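Local coordinates for putative capsid protein of prophage (Escherichia coli CFT073, PDB 3BQW), which is of unknown function but probably serves as a major capsid protein of the phage major capsid protein E family, building a phage coat, at residues 177-181 with 347-351; 196-202 with 343-348. One frame throughout, in Å; residues are numbered along the deposited sequence.

Contact 1 (177-181 with 347-351)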
loop_
_atom_site.group_PDB
_atom_site.type_symbol
_atom_site.label_atom_id
_atom_site.label_comp_id
_atom_site.label_asym_id
_atom_site.label_seq_id
_atom_site.Cartn_x
_atom_site.Cartn_y
_atom_site.Cartn_z
ATOM N N LYS A 177 -19.324 -23.514 -5.106
ATOM C CA LYS A 177 -18.523 -24.655 -4.702
ATOM C C LYS A 177 -17.460 -24.255 -3.676
ATOM O O LYS A 177 -16.575 -23.461 -3.966
ATOM C CB LYS A 177 -17.876 -25.231 -5.965
ATOM C CG LYS A 177 -17.025 -26.467 -5.777
ATOM C CD LYS A 177 -16.567 -27.077 -7.126
ATOM C CE LYS A 177 -17.738 -27.609 -7.957
ATOM N NZ LYS A 177 -17.260 -28.531 -9.037
ATOM N N LYS A 178 -17.574 -24.781 -2.462
ATOM C CA LYS A 178 -16.582 -24.552 -1.412
ATOM C C LYS A 178 -15.412 -25.546 -1.482
ATOM O O LYS A 178 -15.608 -26.751 -1.557
ATOM C CB LYS A 178 -17.227 -24.674 -0.037
ATOM C CG LYS A 178 -18.364 -23.732 0.236
ATOM C CD LYS A 178 -18.653 -23.722 1.729
ATOM C CE LYS A 178 -19.974 -23.048 2.060
ATOM N NZ LYS A 178 -20.306 -23.208 3.515
ATOM N N TRP A 179 -14.193 -25.037 -1.400
ATOM C CA TRP A 179 -13.003 -25.899 -1.400
ATOM C C TRP A 179 -12.928 -26.822 -0.192
ATOM O O TRP A 179 -12.454 -27.949 -0.299
ATOM C CB TRP A 179 -11.725 -25.057 -1.483
ATOM C CG TRP A 179 -11.317 -24.713 -2.866
ATOM C CD1 TRP A 179 -11.839 -25.201 -4.015
ATOM C CD2 TRP A 179 -10.238 -23.854 -3.254
ATOM N NE1 TRP A 179 -11.200 -24.674 -5.100
ATOM C CE2 TRP A 179 -10.197 -23.852 -4.664
ATOM C CE3 TRP A 179 -9.316 -23.070 -2.550
ATOM C CZ2 TRP A 179 -9.277 -23.107 -5.382
ATOM C CZ3 TRP A 179 -8.407 -22.323 -3.265
ATOM C CH2 TRP A 179 -8.399 -22.331 -4.664
ATOM N N SER A 180 -13.395 -26.340 0.950
ATOM C CA SER A 180 -13.365 -27.104 2.181
ATOM C C SER A 180 -14.178 -28.413 2.042
ATOM O O SER A 180 -13.890 -29.394 2.705
ATOM C CB SER A 180 -13.899 -26.244 3.328
ATOM O OG SER A 180 -15.268 -25.933 3.109
ATOM N N GLU A 181 -15.146 -28.414 1.128
ATOM C CA GLU A 181 -16.047 -29.520 0.908
ATOM C C GLU A 181 -15.625 -30.408 -0.250
ATOM O O GLU A 181 -16.340 -31.355 -0.587
ATOM C CB GLU A 181 -17.466 -28.976 0.643
ATOM C CG GLU A 181 -18.099 -28.321 1.869
ATOM C CD GLU A 181 -19.501 -27.767 1.616
ATOM O OE1 GLU A 181 -19.992 -27.857 0.468
ATOM O OE2 GLU A 181 -20.103 -27.220 2.575
ATOM N N THR A 347 -11.517 -10.931 -6.978
ATOM C CA THR A 347 -11.239 -11.350 -5.591
ATOM C C THR A 347 -12.207 -12.483 -5.171
ATOM O O THR A 347 -13.424 -12.406 -5.380
ATOM C CB THR A 347 -11.339 -10.156 -4.613
ATOM O OG1 THR A 347 -10.416 -9.138 -5.028
ATOM C CG2 THR A 347 -11.046 -10.567 -3.151
ATOM N N VAL A 348 -11.638 -13.529 -4.589
ATOM C CA VAL A 348 -12.404 -14.692 -4.180
ATOM C C VAL A 348 -12.213 -14.960 -2.696
ATOM O O VAL A 348 -11.086 -15.022 -2.216
ATOM C CB VAL A 348 -12.065 -15.946 -5.007
ATOM C CG1 VAL A 348 -13.064 -17.143 -4.674
ATOM C CG2 VAL A 348 -12.068 -15.614 -6.496
ATOM N N LYS A 349 -13.334 -15.031 -1.974
ATOM C CA LYS A 349 -13.364 -15.466 -0.580
ATOM C C LYS A 349 -13.587 -16.963 -0.556
ATOM O O LYS A 349 -14.642 -17.446 -0.951
ATOM C CB LYS A 349 -14.485 -14.763 0.169
ATOM C CG LYS A 349 -14.473 -14.929 1.674
ATOM C CD LYS A 349 -15.659 -14.204 2.290
ATOM C CE LYS A 349 -15.917 -14.657 3.716
ATOM N NZ LYS A 349 -14.861 -14.111 4.614
ATOM N N ILE A 350 -12.589 -17.715 -0.129
ATOM C CA ILE A 350 -12.730 -19.147 -0.126
ATOM C C ILE A 350 -13.491 -19.576 1.134
ATOM O O ILE A 350 -13.573 -18.864 2.121
ATOM C CB ILE A 350 -11.398 -19.946 -0.307
ATOM C CG1 ILE A 350 -10.525 -19.875 0.955
ATOM C CG2 ILE A 350 -10.661 -19.517 -1.639
ATOM C CD1 ILE A 350 -9.504 -21.014 1.099
ATOM N N ALA A 351 -14.090 -20.737 1.046
ATOM C CA ALA A 351 -14.816 -21.299 2.155
ATOM C C ALA A 351 -14.744 -22.798 1.998
ATOM O O ALA A 351 -15.355 -23.464 2.799
ATOM C CB ALA A 351 -16.281 -20.810 2.155
#
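The strand that ends at Lys349 runs on through Ile350 to Ala351, the last residue of the chain, and meets the loop 177-181 end-on; the backbones come nearest at Lys178 and Ala351, whose CA atoms lie 5.1 Å apart. A turn in the loop, held by Glu181 N to Lys178 O at 3.2 Å, brings Ser180 to the chain end. Its short side chain, in the p rotamer, lets OG donate a very short hydrogen bond of 2.5 Å to Ala351 O. Lys178 lays its aliphatic part beside the small Ala351 methyl, CD to CB 3.8 Å. Trp179, whose CA-to-CB bond points toward the C-terminal segment, brings CE3 to 3.9 Å from CG2 of the branched Ile350, both buried against helix 211-218. The broad indole suits this apolar packing, while its NE1 hydrogen-bonds to Asp192; the ring meets Phe220 edge-to-face. This is terminus-to-loop packing: a loop following strand 170-172 receives the C-terminus just beyond the neighbouring parallel strand 346-349 of a mixed sheet.

Contact 2 (196-202 with 343-348)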
loop_
_atom_site.group_PDB
_atom_site.type_symbol
_atom_site.label_atom_id
_atom_site.label_comp_id
_atom_site.label_asym_id
_atom_site.label_seq_id
_atom_site.Cartn_x
_atom_site.Cartn_y
_atom_site.Cartn_z
ATOM N N TYR A 196 -12.881 -18.424 -11.893
ATOM C CA TYR A 196 -12.808 -17.085 -11.269
ATOM C C TYR A 196 -12.153 -16.071 -12.202
ATOM O O TYR A 196 -12.599 -14.927 -12.306
ATOM C CB TYR A 196 -12.063 -17.109 -9.930
ATOM C CG TYR A 196 -12.502 -18.184 -8.979
ATOM C CD1 TYR A 196 -13.850 -18.522 -8.839
ATOM C CD2 TYR A 196 -11.575 -18.867 -8.211
ATOM C CE1 TYR A 196 -14.241 -19.533 -7.985
ATOM C CE2 TYR A 196 -11.972 -19.879 -7.330
ATOM C CZ TYR A 196 -13.296 -20.198 -7.231
ATOM O OH TYR A 196 -13.688 -21.187 -6.369
ATOM N N ALA A 197 -11.089 -16.509 -12.867
ATOM C CA ALA A 197 -10.337 -15.669 -13.784
ATOM C C ALA A 197 -11.153 -15.221 -15.001
ATOM O O ALA A 197 -10.889 -14.159 -15.523
ATOM C CB ALA A 197 -9.020 -16.392 -14.231
ATOM N N ASP A 198 -12.155 -16.000 -15.425
ATOM C CA ASP A 198 -13.086 -15.570 -16.491
ATOM C C ASP A 198 -13.658 -14.190 -16.230
ATOM O O ASP A 198 -13.846 -13.413 -17.163
ATOM C CB ASP A 198 -14.286 -16.505 -16.609
ATOM C CG ASP A 198 -13.939 -17.839 -17.211
ATOM O OD1 ASP A 198 -12.818 -18.004 -17.749
ATOM O OD2 ASP A 198 -14.807 -18.728 -17.117
ATOM N N GLN A 199 -13.945 -13.887 -14.967
ATOM C CA GLN A 199 -14.551 -12.606 -14.627
ATOM C C GLN A 199 -13.662 -11.378 -14.911
ATOM O O GLN A 199 -14.185 -10.290 -15.113
ATOM C CB GLN A 199 -15.056 -12.610 -13.181
ATOM C CG GLN A 199 -16.004 -13.752 -12.850
ATOM C CD GLN A 199 -17.180 -13.892 -13.835
ATOM O OE1 GLN A 199 -17.722 -12.912 -14.324
ATOM N NE2 GLN A 199 -17.544 -15.116 -14.131
ATOM N N ALA A 200 -12.340 -11.543 -14.982
ATOM C CA ALA A 200 -11.433 -10.410 -15.279
ATOM C C ALA A 200 -11.607 -9.863 -16.719
ATOM O O ALA A 200 -11.259 -8.714 -17.015
ATOM C CB ALA A 200 -9.983 -10.823 -15.032
ATOM N N GLY A 201 -12.134 -10.702 -17.606
ATOM C CA GLY A 201 -12.301 -10.368 -19.023
ATOM C C GLY A 201 -10.994 -10.387 -19.817
ATOM O O GLY A 201 -10.984 -10.075 -21.016
ATOM N N CYS A 202 -9.897 -10.727 -19.136
ATOM C CA CYS A 202 -8.537 -10.667 -19.688
ATOM C C CYS A 202 -7.678 -11.680 -18.925
ATOM O O CYS A 202 -8.117 -12.201 -17.901
ATOM C CB CYS A 202 -7.950 -9.248 -19.560
ATOM S SG CYS A 202 -7.313 -8.782 -17.930
ATOM N N ARG A 343 -11.457 -3.312 -13.530
ATOM C CA ARG A 343 -12.223 -4.459 -14.015
ATOM C C ARG A 343 -11.358 -5.707 -14.198
ATOM O O ARG A 343 -11.862 -6.783 -14.391
ATOM C CB ARG A 343 -12.944 -4.104 -15.315
ATOM C CG ARG A 343 -13.858 -2.885 -15.189
ATOM C CD ARG A 343 -14.364 -2.457 -16.549
ATOM N NE ARG A 343 -13.276 -2.018 -17.408
ATOM C CZ ARG A 343 -13.401 -1.714 -18.702
ATOM N NH1 ARG A 343 -14.577 -1.784 -19.316
ATOM N NH2 ARG A 343 -12.330 -1.325 -19.388
ATOM N N LYS A 344 -10.048 -5.537 -14.139
ATOM C CA LYS A 344 -9.094 -6.622 -14.330
ATOM C C LYS A 344 -8.634 -7.285 -13.031
ATOM O O LYS A 344 -7.605 -7.974 -13.017
ATOM C CB LYS A 344 -7.893 -6.079 -15.099
ATOM C CG LYS A 344 -8.228 -5.588 -16.485
ATOM C CD LYS A 344 -6.952 -5.072 -17.185
ATOM C CE LYS A 344 -7.227 -4.751 -18.677
ATOM N NZ LYS A 344 -6.431 -3.567 -19.095
ATOM N N PHE A 345 -9.380 -7.073 -11.947
ATOM C CA PHE A 345 -9.123 -7.702 -10.652
ATOM C C PHE A 345 -10.312 -8.558 -10.276
ATOM O O PHE A 345 -11.454 -8.110 -10.386
ATOM C CB PHE A 345 -8.939 -6.628 -9.590
ATOM C CG PHE A 345 -7.723 -5.784 -9.803
ATOM C CD1 PHE A 345 -6.453 -6.288 -9.501
ATOM C CD2 PHE A 345 -7.831 -4.511 -10.306
ATOM C CE1 PHE A 345 -5.347 -5.531 -9.686
ATOM C CE2 PHE A 345 -6.716 -3.745 -10.500
ATOM C CZ PHE A 345 -5.464 -4.250 -10.186
ATOM N N VAL A 346 -10.052 -9.808 -9.893
ATOM C CA VAL A 346 -11.073 -10.687 -9.365
ATOM C C VAL A 346 -10.637 -11.095 -7.953
ATOM O O VAL A 346 -9.522 -11.544 -7.749
ATOM C CB VAL A 346 -11.264 -11.939 -10.275
ATOM C CG1 VAL A 346 -12.258 -12.924 -9.657
ATOM C CG2 VAL A 346 -11.687 -11.521 -11.732
ATOM N N THR A 347 -11.517 -10.931 -6.978
ATOM C CA THR A 347 -11.239 -11.350 -5.591
ATOM C C THR A 347 -12.207 -12.483 -5.171
ATOM O O THR A 347 -13.424 -12.406 -5.380
ATOM C CB THR A 347 -11.339 -10.156 -4.613
ATOM O OG1 THR A 347 -10.416 -9.138 -5.028
ATOM C CG2 THR A 347 -11.046 -10.567 -3.151
ATOM N N VAL A 348 -11.638 -13.529 -4.589
ATOM C CA VAL A 348 -12.404 -14.692 -4.180
ATOM C C VAL A 348 -12.213 -14.960 -2.696
ATOM O O VAL A 348 -11.086 -15.022 -2.216
ATOM C CB VAL A 348 -12.065 -15.946 -5.007
ATOM C CG1 VAL A 348 -13.064 -17.143 -4.674
ATOM C CG2 VAL A 348 -12.068 -15.614 -6.496
HETATM O O HOH W 1 -14.828 -7.278 -15.584
#
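Apolar helix-on-sheet packing joins the end of helix 190-198, with the turn that follows, to strand 346-349 and the residues leading into it. The strand offers Val346 and Val348 to the helix, while Thr347, and Phe345 just before the strand, point away from it. Branched valines fill this space well: Val346 CG2 reaches Ala200 CB and Gln199 CB, each at 3.8 Å, and Val348 CG1 makes a CH-pi contact 4.0 Å from the centroid of the Tyr196 ring, over its face. Ala200 is small enough to let the backbones approach, its CA lying 4.6 Å from that of Lys344. Gly201 leaves the helical path with positive phi, which glycine readily adopts, and Cys202 then brings SG to 3.6 Å from the aliphatic CG of Lys344. Ala200 O and Arg343 O, two acceptors, merely lie close at 3.3 Å; separately, a water donates to Gln199 O at 3.1 Å and to Arg343 O at 3.2 Å. Tyr196 OH bonds to Gln173. Strand 346-349 is flanked by strands 170-172 and 281-285, with Ile171 and Leu284 joining the helix side, and helix 113-146 meets Phe345 and Thr347 on the other.

Contacts 1 and 2 follow one another along the C-terminal segment, their centres 16 Å apart. Their segments overlap at Thr347 and Val348, of which Val348 packs in contact 2 and neither touches 177-181. Contact 2 packs Val346 and Val348 against the end of helix 190-198 and the turn after it; contact 1 takes up the chain end in the loop ahead of that helix. Loop and helix thus belong to one connection leaving strand 170-172, which meets the C-terminal segment twice, along the strand and just past its end. Gln173 ties them further, touching Trp179 and Ile350 in contact 1 and bonding to Tyr196 in contact 2. The centres lie 26 and 21 Å from that of the chain, on the same side.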